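Putative methylase HI0767 (Haemophilus influenzae, PDB 2IFT) probably methylates the N2 atom of guanosine 966 in the 16S rRNA of the assembled 30S ribosomal particle, with S-adenosyl-L-methionine as methyl donor. Local coordinates at residues A89-L92 / K93-Q97; Q111-L114 / D115-Q119; A143-L146 / L147-N151; I170-E173 / N174-L177. All coordinates share one frame; numbering follows the deposited sequence.

Interaction 1 (A89-L92 / K93-Q97); sequences ANQL and KKNLQ
Gln91 and Asn95, one turn apart on the helix 86-98, bring their side-chain amides together over the same patch of the helix surface. Gln91 NE2 lies 3.6 Å from Asn95 ND2, and two nitrogens that both carry hydrogens do not bond to each other. What gathers them is a shared acceptor: both donate to the carbonyl oxygen of Pro26, at the end of the strand 24-26. The two amide planes stand 78° apart, so the groups meet turned across each other rather than stacked. Gln91 reaches the spot with CG anti to its backbone N (chi1 -177°) and a bend at chi2 of 61°, which carries the amide along the helix toward Asn95.

A second polar link runs through water on another side of the helix. Water 1 donates to Asn90 OD1 at 3.1 Å and accepts from Lys93 NZ at 3.1 Å. The lysine chain is extended beyond CG and runs back along the helix, its CG passing 3.6 Å from Ala89 O.

Underneath, four successive i to i+4 bonds satisfy the backbone: Lys93 N to Ala89 O, Lys94 N to Asn90 O, Asn95 N to Gln91 O at 2.9 Å, and Leu96 N to Leu92 O. Leu92 and Leu96 lie on the buried side, packing on Phe69 of the helix 66-73 and Phe81 of the strand 78-82. The helix is thus amphipathic, the crossover of a beta-alpha-beta unit: leucines seat it on the sheet, a water links the Lys93 ammonium to the Asn90 amide oxygen on the exposed side, and paired amide donors tie it to the carbonyl of Pro26.

Interaction 2 (Q111-L114 / D115-Q119); sequences QSSL and DFLKQ
Ser112 opens the short helix 113-116 and bonds to it with both its side chain and its carbonyl. As N-cap, its OG accepts from Leu114 N at 3.1 Å; chi1 of 162° sets the hydroxyl anti to the backbone N and beside the carbonyl carbon, from where it meets the first turn. The carbonyl oxygen of Ser112 takes two further donors. Phe116 N comes in at 2.9 Å with a nearly straight N-H, whereas Asp115 N, at 3.1 Å, sits well above the carbonyl plane. Leu117 N continues the pattern by donating to Ser113 O, and a type I turn from Phe116 to Gln119 then leads the chain out.

Among the van der Waals contacts, Gln111 reaches out, extended, to the side of Phe116. Its OE1 rests 3.3 Å from Phe116 CB and lies in the plane of the phenyl ring, at its edge, while the amide itself is turned 73° from the ring. With chi1 at -69° and the chain extended as far as CE, Lys118 runs past Leu114 O, CE 3.2 Å from it; only NZ turns aside. On the buried side, Leu117 CD1 packs at 4.1 Å on Ser113 CB.

Ser113 OG looks inward and bonds to the carbonyl of Gly60, beyond the end of the strand 56-59. Leu114 and Leu117 lean on the helix 139-149 through Leu139, Gln142 and Leu146, while Phe116 meets the ring of Trp152 and touches Leu82 of the strand 78-82. The helical turn lies within the connection from the edge strand 106-109 to the central strand 126-131.

Interaction 3 (A143-L146 / L147-N151); sequences AISL and LCENN
Leu146 points off the helix 139-149, and Asn150, one turn on, lies alongside it. CB starts the chain and leads to CG, which chi1 of -62° places beside the backbone N; there the chain forks. Leu146 CD2 takes the side of the helix end, where it lies 3.9 Å from Asn150 ND2 and 4.2 Å from Glu149 OE1. The other branch turns off the helix, and Leu146 CD1 packs 3.3 Å from Leu114 O of the short helix 113-116.

Asn150 points the same way as Leu146. Its ND2 donates to the carbonyl oxygen of Leu117, and its backbone N donates to Leu146 O at 2.8 Å, the last of four i to i+4 bonds that begin with Leu147 N to Ala143 O. Nearby, Glu149 CB lies over Ser145 O, and Glu149 OE2 comes to 3.5 Å from Ser145 OG.

On the inner face, Ala143 and Leu147 pack against Leu131 of the strand 126-131, and Leu147 also reaches Val129. Where the helix ends, then, a leucine methyl lies beside ND2, near the plane of the asparagine amide, while that same nitrogen bonds to a backbone carbonyl: apolar packing and a polar link work at the same place.

Interaction 4 (I170-E173 / N174-L177); sequences ITPE and NWTL
Pro172 lies over one face of the Trp175 indole, three residues on across a type I turn. Pro172 CG sits 3.9 Å from the centroid of the six-membered ring and 24° off the ring normal, a CH-pi contact offset toward the rim, and Pro172 CD joins it at 3.6 Å from Trp175 CE3. The indole gets beneath the proline because chi1 of -74° puts Trp175 CG beside the backbone N, folding the ring back under the turn; the same turn is closed by Trp175 N donating to Pro172 O at 3.1 Å, from above the carbonyl plane.

Asn174 takes the less usual first torsion, chi1 45°, with CG between its backbone N and carbonyl carbon. That brings Asn174 OD1 round to 3.6 Å from Pro172 CB. Thr171 divides its branches: CG2, anti to the backbone N, comes 3.2 Å from Trp175 O, while OG1 lies 4.1 Å from Leu177 CB.

Beyond the turn, Trp175 also meets the ring of Tyr191 on the strand 186-193, and both Pro172 and Trp175 touch Ile144 of the helix 139-149. The proline C-H groups over the indole face make a weak, largely dispersive contact, joined by one backbone hydrogen bond, between the loop and the first residue of the strand 175-183.

Overall arrangement
All four contacts are local and follow one another in series, so none nests within or crosses another. Interaction 1 stays within the crossover helix between strands 78-82 and 106-109. Interaction 2, on the next connection, caps a short helix and ends in a turn; it comes within about 7 Å of interaction 1 at the nearest atoms without touching. Interaction 3 again stays within one helix and its end, and interaction 4 closes the turn entering strand 175-183. Interactions 2 and 3 touch directly, as do 3 and 4. The row thus runs across the Rossmann-like methyltransferase sheet, from the parallel strands to the antiparallel edge strand 175-183, and interactions 1 and 4 fall on opposite sides of the chain's centre.

Interaction 1 (A89-L92 / K93-Q97)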
loop_
_atom_site.group_PDB
_atom_site.type_symbol
_atom_site.label_atom_id
_atom_site.label_comp_id
_atom_site.label_asym_id
_atom_site.label_seq_id
_atom_site.Cartn_x
_atom_site.Cartn_y
_atom_site.Cartn_z
ATOM N N ALA A 89 0.560 0.935 15.318
ATOM C CA ALA A 89 1.561 1.846 14.782
ATOM C C ALA A 89 2.891 1.707 15.530
ATOM O O ALA A 89 3.953 1.845 14.930
ATOM C CB ALA A 89 1.047 3.293 14.848
ATOM N N ASN A 90 2.840 1.431 16.831
ATOM C CA ASN A 90 4.072 1.265 17.607
ATOM C C ASN A 90 4.747 -0.035 17.201
ATOM O O ASN A 90 5.972 -0.108 17.104
ATOM C CB ASN A 90 3.792 1.220 19.110
ATOM C CG ASN A 90 3.234 2.519 19.642
ATOM O OD1 ASN A 90 3.644 3.607 19.226
ATOM N ND2 ASN A 90 2.303 2.415 20.584
ATOM N N GLN A 91 3.943 -1.066 16.973
ATOM C CA GLN A 91 4.483 -2.352 16.562
ATOM C C GLN A 91 5.273 -2.145 15.267
ATOM O O GLN A 91 6.411 -2.599 15.146
ATOM C CB GLN A 91 3.343 -3.345 16.341
ATOM C CG GLN A 91 3.781 -4.754 15.976
ATOM C CD GLN A 91 4.626 -5.419 17.054
ATOM O OE1 GLN A 91 4.524 -5.092 18.240
ATOM N NE2 GLN A 91 5.454 -6.373 16.645
ATOM N N LEU A 92 4.669 -1.445 14.308
ATOM C CA LEU A 92 5.338 -1.174 13.040
ATOM C C LEU A 92 6.703 -0.540 13.294
ATOM O O LEU A 92 7.711 -1.002 12.780
ATOM C CB LEU A 92 4.492 -0.240 12.168
ATOM C CG LEU A 92 3.205 -0.792 11.540
ATOM C CD1 LEU A 92 2.494 0.320 10.781
ATOM C CD2 LEU A 92 3.522 -1.946 10.601
ATOM N N LYS A 93 6.731 0.522 14.091
ATOM C CA LYS A 93 7.983 1.196 14.401
ATOM C C LYS A 93 8.981 0.233 15.021
ATOM O O LYS A 93 10.174 0.274 14.718
ATOM C CB LYS A 93 7.742 2.346 15.363
ATOM C CG LYS A 93 7.082 3.548 14.746
ATOM C CD LYS A 93 6.795 4.568 15.823
ATOM C CE LYS A 93 6.104 5.788 15.273
ATOM N NZ LYS A 93 5.742 6.713 16.388
ATOM N N LYS A 94 8.484 -0.637 15.889
ATOM C CA LYS A 94 9.337 -1.606 16.549
ATOM C C LYS A 94 9.957 -2.553 15.528
ATOM O O LYS A 94 11.132 -2.899 15.635
ATOM C CB LYS A 94 8.538 -2.389 17.592
ATOM C CG LYS A 94 9.365 -3.399 18.371
ATOM C CD LYS A 94 8.603 -3.906 19.589
ATOM C CE LYS A 94 9.359 -5.022 20.315
ATOM N NZ LYS A 94 9.371 -6.302 19.535
ATOM N N ASN A 95 9.175 -2.974 14.538
ATOM C CA ASN A 95 9.706 -3.868 13.517
ATOM C C ASN A 95 10.672 -3.136 12.591
ATOM O O ASN A 95 11.662 -3.708 12.155
ATOM C CB ASN A 95 8.576 -4.504 12.710
ATOM C CG ASN A 95 7.871 -5.604 13.473
ATOM O OD1 ASN A 95 8.501 -6.343 14.228
ATOM N ND2 ASN A 95 6.567 -5.732 13.273
ATOM N N LEU A 96 10.387 -1.870 12.296
ATOM C CA LEU A 96 11.257 -1.079 11.429
ATOM C C LEU A 96 12.553 -0.721 12.140
ATOM O O LEU A 96 13.510 -0.241 11.530
ATOM C CB LEU A 96 10.561 0.204 11.000
ATOM C CG LEU A 96 9.443 0.086 9.975
ATOM C CD1 LEU A 96 8.882 1.479 9.700
ATOM C CD2 LEU A 96 9.971 -0.550 8.699
ATOM N N GLN A 97 12.569 -0.914 13.448
ATOM C CA GLN A 97 13.764 -0.639 14.212
ATOM C C GLN A 97 14.416 -2.004 14.330
ATOM O O GLN A 97 15.640 -2.127 14.294
ATOM C CB GLN A 97 13.391 -0.053 15.572
ATOM C CG GLN A 97 14.336 -0.401 16.690
ATOM C CD GLN A 97 13.641 -1.203 17.770
ATOM O OE1 GLN A 97 12.983 -0.643 18.648
ATOM N NE2 GLN A 97 13.761 -2.525 17.698
HETATM O O HOH W 1 2.914 5.903 17.338
#

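Interaction 2 (Q111-L114 / D115-Q119)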
loop_
_atom_site.group_PDB
_atom_site.type_symbol
_atom_site.label_atom_id
_atom_site.label_comp_id
_atom_site.label_asym_id
_atom_site.label_seq_id
_atom_site.Cartn_x
_atom_site.Cartn_y
_atom_site.Cartn_z
ATOM N N GLN A 111 -2.132 8.053 11.538
ATOM C CA GLN A 111 -3.372 8.675 11.096
ATOM C C GLN A 111 -4.145 7.710 10.223
ATOM O O GLN A 111 -3.584 6.764 9.655
ATOM C CB GLN A 111 -3.109 9.912 10.235
ATOM C CG GLN A 111 -2.697 11.171 10.941
ATOM C CD GLN A 111 -2.483 12.307 9.959
ATOM O OE1 GLN A 111 -3.357 12.597 9.130
ATOM N NE2 GLN A 111 -1.325 12.958 10.043
ATOM N N SER A 112 -5.439 7.967 10.109
ATOM C CA SER A 112 -6.289 7.183 9.232
ATOM C C SER A 112 -6.032 7.797 7.866
ATOM O O SER A 112 -5.936 9.024 7.750
ATOM C CB SER A 112 -7.759 7.387 9.575
ATOM O OG SER A 112 -8.568 6.970 8.486
ATOM N N SER A 113 -5.919 6.970 6.837
ATOM C CA SER A 113 -5.686 7.500 5.502
ATOM C C SER A 113 -6.882 8.315 5.029
ATOM O O SER A 113 -6.751 9.189 4.173
ATOM C CB SER A 113 -5.414 6.369 4.516
ATOM O OG SER A 113 -4.031 6.069 4.478
ATOM N N LEU A 114 -8.050 8.031 5.589
ATOM C CA LEU A 114 -9.250 8.757 5.198
ATOM C C LEU A 114 -9.116 10.244 5.504
ATOM O O LEU A 114 -9.722 11.074 4.827
ATOM C CB LEU A 114 -10.474 8.175 5.912
ATOM C CG LEU A 114 -10.757 6.719 5.514
ATOM C CD1 LEU A 114 -11.925 6.169 6.320
ATOM C CD2 LEU A 114 -11.051 6.651 4.018
ATOM N N ASP A 115 -8.328 10.587 6.518
ATOM C CA ASP A 115 -8.149 11.994 6.855
ATOM C C ASP A 115 -6.805 12.512 6.384
ATOM O O ASP A 115 -6.709 13.642 5.907
ATOM C CB ASP A 115 -8.314 12.232 8.367
ATOM C CG ASP A 115 -9.772 12.159 8.811
ATOM O OD1 ASP A 115 -10.640 12.708 8.099
ATOM O OD2 ASP A 115 -10.056 11.565 9.871
ATOM N N PHE A 116 -5.772 11.688 6.510
ATOM C CA PHE A 116 -4.434 12.071 6.076
ATOM C C PHE A 116 -4.430 12.510 4.606
ATOM O O PHE A 116 -3.824 13.520 4.253
ATOM C CB PHE A 116 -3.464 10.892 6.263
ATOM C CG PHE A 116 -2.141 11.053 5.546
ATOM C CD1 PHE A 116 -1.891 10.372 4.358
ATOM C CD2 PHE A 116 -1.130 11.841 6.086
ATOM C CE1 PHE A 116 -0.643 10.466 3.720
ATOM C CE2 PHE A 116 0.121 11.945 5.457
ATOM C CZ PHE A 116 0.362 11.253 4.272
ATOM N N LEU A 117 -5.117 11.738 3.765
ATOM C CA LEU A 117 -5.188 12.010 2.334
ATOM C C LEU A 117 -6.060 13.205 1.927
ATOM O O LEU A 117 -6.136 13.524 0.749
ATOM C CB LEU A 117 -5.666 10.751 1.586
ATOM C CG LEU A 117 -4.785 9.491 1.643
ATOM C CD1 LEU A 117 -5.491 8.353 0.929
ATOM C CD2 LEU A 117 -3.428 9.759 0.992
ATOM N N LYS A 118 -6.714 13.862 2.881
ATOM C CA LYS A 118 -7.553 15.022 2.546
ATOM C C LYS A 118 -6.710 16.280 2.348
ATOM O O LYS A 118 -7.207 17.299 1.867
ATOM C CB LYS A 118 -8.588 15.296 3.640
ATOM C CG LYS A 118 -9.679 14.259 3.764
ATOM C CD LYS A 118 -10.605 14.600 4.926
ATOM C CE LYS A 118 -11.708 13.571 5.062
ATOM N NZ LYS A 118 -12.518 13.525 3.820
ATOM N N GLN A 119 -5.435 16.203 2.714
ATOM C CA GLN A 119 -4.524 17.329 2.575
ATOM C C GLN A 119 -3.992 17.458 1.137
ATOM O O GLN A 119 -3.218 16.619 0.687
ATOM C CB GLN A 119 -3.368 17.149 3.560
ATOM C CG GLN A 119 -2.297 18.208 3.480
ATOM C CD GLN A 119 -1.178 17.951 4.457
ATOM O OE1 GLN A 119 -1.259 18.310 5.639
ATOM N NE2 GLN A 119 -0.125 17.310 3.975
#

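Interaction 3 (A143-L146 / L147-N151)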
loop_
_atom_site.group_PDB
_atom_site.type_symbol
_atom_site.label_atom_id
_atom_site.label_comp_id
_atom_site.label_asym_id
_atom_site.label_seq_id
_atom_site.Cartn_x
_atom_site.Cartn_y
_atom_site.Cartn_z
ATOM N N ALA A 143 -10.794 6.451 -0.150
ATOM C CA ALA A 143 -9.362 6.666 -0.300
ATOM C C ALA A 143 -8.991 6.922 -1.760
ATOM O O ALA A 143 -8.178 7.809 -2.055
ATOM C CB ALA A 143 -8.598 5.461 0.223
ATOM N N ILE A 144 -9.585 6.140 -2.664
ATOM C CA ILE A 144 -9.316 6.288 -4.089
ATOM C C ILE A 144 -9.598 7.727 -4.482
ATOM O O ILE A 144 -8.753 8.407 -5.061
ATOM C CB ILE A 144 -10.233 5.372 -4.949
ATOM C CG1 ILE A 144 -9.987 3.904 -4.607
ATOM C CG2 ILE A 144 -9.985 5.625 -6.426
ATOM C CD1 ILE A 144 -8.566 3.470 -4.772
ATOM N N SER A 145 -10.805 8.173 -4.160
ATOM C CA SER A 145 -11.230 9.521 -4.470
ATOM C C SER A 145 -10.227 10.563 -3.984
ATOM O O SER A 145 -9.865 11.467 -4.725
ATOM C CB SER A 145 -12.601 9.788 -3.847
ATOM O OG SER A 145 -12.805 11.182 -3.682
ATOM N N LEU A 146 -9.771 10.429 -2.747
ATOM C CA LEU A 146 -8.815 11.378 -2.188
ATOM C C LEU A 146 -7.450 11.340 -2.890
ATOM O O LEU A 146 -6.850 12.382 -3.151
ATOM C CB LEU A 146 -8.661 11.118 -0.694
ATOM C CG LEU A 146 -9.960 11.308 0.109
ATOM C CD1 LEU A 146 -9.773 10.806 1.539
ATOM C CD2 LEU A 146 -10.361 12.788 0.102
ATOM N N LEU A 147 -6.950 10.144 -3.186
ATOM C CA LEU A 147 -5.676 10.029 -3.887
ATOM C C LEU A 147 -5.738 10.874 -5.151
ATOM O O LEU A 147 -4.841 11.670 -5.422
ATOM C CB LEU A 147 -5.393 8.572 -4.272
ATOM C CG LEU A 147 -4.882 7.640 -3.172
ATOM C CD1 LEU A 147 -4.831 6.222 -3.703
ATOM C CD2 LEU A 147 -3.501 8.092 -2.704
ATOM N N CYS A 148 -6.811 10.695 -5.919
ATOM C CA CYS A 148 -7.012 11.433 -7.171
ATOM C C CYS A 148 -7.253 12.916 -6.957
ATOM O O CYS A 148 -6.652 13.763 -7.616
ATOM C CB CYS A 148 -8.206 10.866 -7.936
ATOM S SG CYS A 148 -7.823 9.475 -9.010
ATOM N N GLU A 149 -8.155 13.217 -6.036
ATOM C CA GLU A 149 -8.519 14.586 -5.732
ATOM C C GLU A 149 -7.367 15.443 -5.256
ATOM O O GLU A 149 -7.213 16.571 -5.694
ATOM C CB GLU A 149 -9.602 14.592 -4.661
ATOM C CG GLU A 149 -10.829 15.404 -5.008
ATOM C CD GLU A 149 -12.058 14.912 -4.262
ATOM O OE1 GLU A 149 -12.059 14.966 -3.008
ATOM O OE2 GLU A 149 -13.019 14.460 -4.932
ATOM N N ASN A 150 -6.537 14.898 -4.374
ATOM C CA ASN A 150 -5.466 15.691 -3.809
ATOM C C ASN A 150 -4.030 15.536 -4.287
ATOM O O ASN A 150 -3.094 15.711 -3.512
ATOM C CB ASN A 150 -5.553 15.609 -2.282
ATOM C CG ASN A 150 -6.901 16.105 -1.758
ATOM O OD1 ASN A 150 -7.329 17.212 -2.077
ATOM N ND2 ASN A 150 -7.576 15.283 -0.961
ATOM N N ASN A 151 -3.863 15.208 -5.564
ATOM C CA ASN A 151 -2.537 15.166 -6.175
ATOM C C ASN A 151 -1.502 14.317 -5.431
ATOM O O ASN A 151 -0.379 14.764 -5.213
ATOM C CB ASN A 151 -2.054 16.625 -6.277
ATOM C CG ASN A 151 -0.894 16.813 -7.240
ATOM O OD1 ASN A 151 -0.864 16.219 -8.313
ATOM N ND2 ASN A 151 0.054 17.673 -6.870
#

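Interaction 4 (I170-E173 / N174-L177)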
loop_
_atom_site.group_PDB
_atom_site.type_symbol
_atom_site.label_atom_id
_atom_site.label_comp_id
_atom_site.label_asym_id
_atom_site.label_seq_id
_atom_site.Cartn_x
_atom_site.Cartn_y
_atom_site.Cartn_z
ATOM N N ILE A 170 -15.620 1.305 -9.469
ATOM C CA ILE A 170 -15.590 1.931 -10.775
ATOM C C ILE A 170 -14.240 2.607 -10.899
ATOM O O ILE A 170 -13.727 3.223 -9.960
ATOM C CB ILE A 170 -16.723 2.966 -10.968
ATOM C CG1 ILE A 170 -18.004 2.251 -11.420
ATOM C CG2 ILE A 170 -16.326 3.986 -12.036
ATOM C CD1 ILE A 170 -18.480 1.143 -10.492
ATOM N N THR A 171 -13.676 2.475 -12.083
ATOM C CA THR A 171 -12.375 3.017 -12.400
ATOM C C THR A 171 -12.364 4.534 -12.519
ATOM O O THR A 171 -13.000 5.089 -13.414
ATOM C CB THR A 171 -11.894 2.391 -13.725
ATOM O OG1 THR A 171 -11.991 0.965 -13.627
ATOM C CG2 THR A 171 -10.465 2.785 -14.042
ATOM N N PRO A 172 -11.668 5.226 -11.596
ATOM C CA PRO A 172 -11.600 6.690 -11.665
ATOM C C PRO A 172 -11.253 6.830 -13.139
ATOM O O PRO A 172 -10.534 5.981 -13.668
ATOM C CB PRO A 172 -10.405 7.024 -10.777
ATOM C CG PRO A 172 -10.436 5.945 -9.746
ATOM C CD PRO A 172 -10.709 4.705 -10.610
ATOM N N GLU A 173 -11.724 7.854 -13.831
ATOM C CA GLU A 173 -11.422 7.921 -15.258
ATOM C C GLU A 173 -9.990 8.167 -15.726
ATOM O O GLU A 173 -9.692 7.943 -16.896
ATOM C CB GLU A 173 -12.324 8.935 -15.923
ATOM C CG GLU A 173 -12.177 10.310 -15.390
ATOM C CD GLU A 173 -12.722 11.283 -16.378
ATOM O OE1 GLU A 173 -13.927 11.172 -16.691
ATOM O OE2 GLU A 173 -11.951 12.137 -16.862
ATOM N N ASN A 174 -9.108 8.636 -14.851
ATOM C CA ASN A 174 -7.715 8.873 -15.249
ATOM C C ASN A 174 -6.901 7.623 -14.886
ATOM O O ASN A 174 -5.660 7.631 -14.877
ATOM C CB ASN A 174 -7.183 10.109 -14.519
ATOM C CG ASN A 174 -7.548 10.103 -13.046
ATOM O OD1 ASN A 174 -8.594 9.563 -12.663
ATOM N ND2 ASN A 174 -6.703 10.712 -12.210
ATOM N N TRP A 175 -7.621 6.544 -14.586
ATOM C CA TRP A 175 -6.999 5.274 -14.218
ATOM C C TRP A 175 -7.356 4.161 -15.201
ATOM O O TRP A 175 -8.353 4.249 -15.915
ATOM C CB TRP A 175 -7.444 4.850 -12.815
ATOM C CG TRP A 175 -6.829 5.637 -11.694
ATOM C CD1 TRP A 175 -6.235 6.863 -11.780
ATOM C CD2 TRP A 175 -6.832 5.288 -10.299
ATOM N NE1 TRP A 175 -5.874 7.303 -10.531
ATOM C CE2 TRP A 175 -6.224 6.360 -9.604
ATOM C CE3 TRP A 175 -7.287 4.178 -9.572
ATOM C CZ2 TRP A 175 -6.066 6.355 -8.208
ATOM C CZ3 TRP A 175 -7.128 4.175 -8.181
ATOM C CH2 TRP A 175 -6.521 5.259 -7.516
ATOM N N THR A 176 -6.530 3.119 -15.249
ATOM C CA THR A 176 -6.814 1.982 -16.120
ATOM C C THR A 176 -6.731 0.760 -15.231
ATOM O O THR A 176 -5.822 0.651 -14.409
ATOM C CB THR A 176 -5.767 1.808 -17.258
ATOM O OG1 THR A 176 -5.444 3.084 -17.825
ATOM C CG2 THR A 176 -6.335 0.914 -18.365
ATOM N N LEU A 177 -7.683 -0.151 -15.381
ATOM C CA LEU A 177 -7.688 -1.375 -14.593
ATOM C C LEU A 177 -6.815 -2.404 -15.311
ATOM O O LEU A 177 -7.137 -2.839 -16.418
ATOM C CB LEU A 177 -9.114 -1.906 -14.455
ATOM C CG LEU A 177 -9.200 -3.219 -13.673
ATOM C CD1 LEU A 177 -8.699 -2.974 -12.255
ATOM C CD2 LEU A 177 -10.636 -3.754 -13.666
#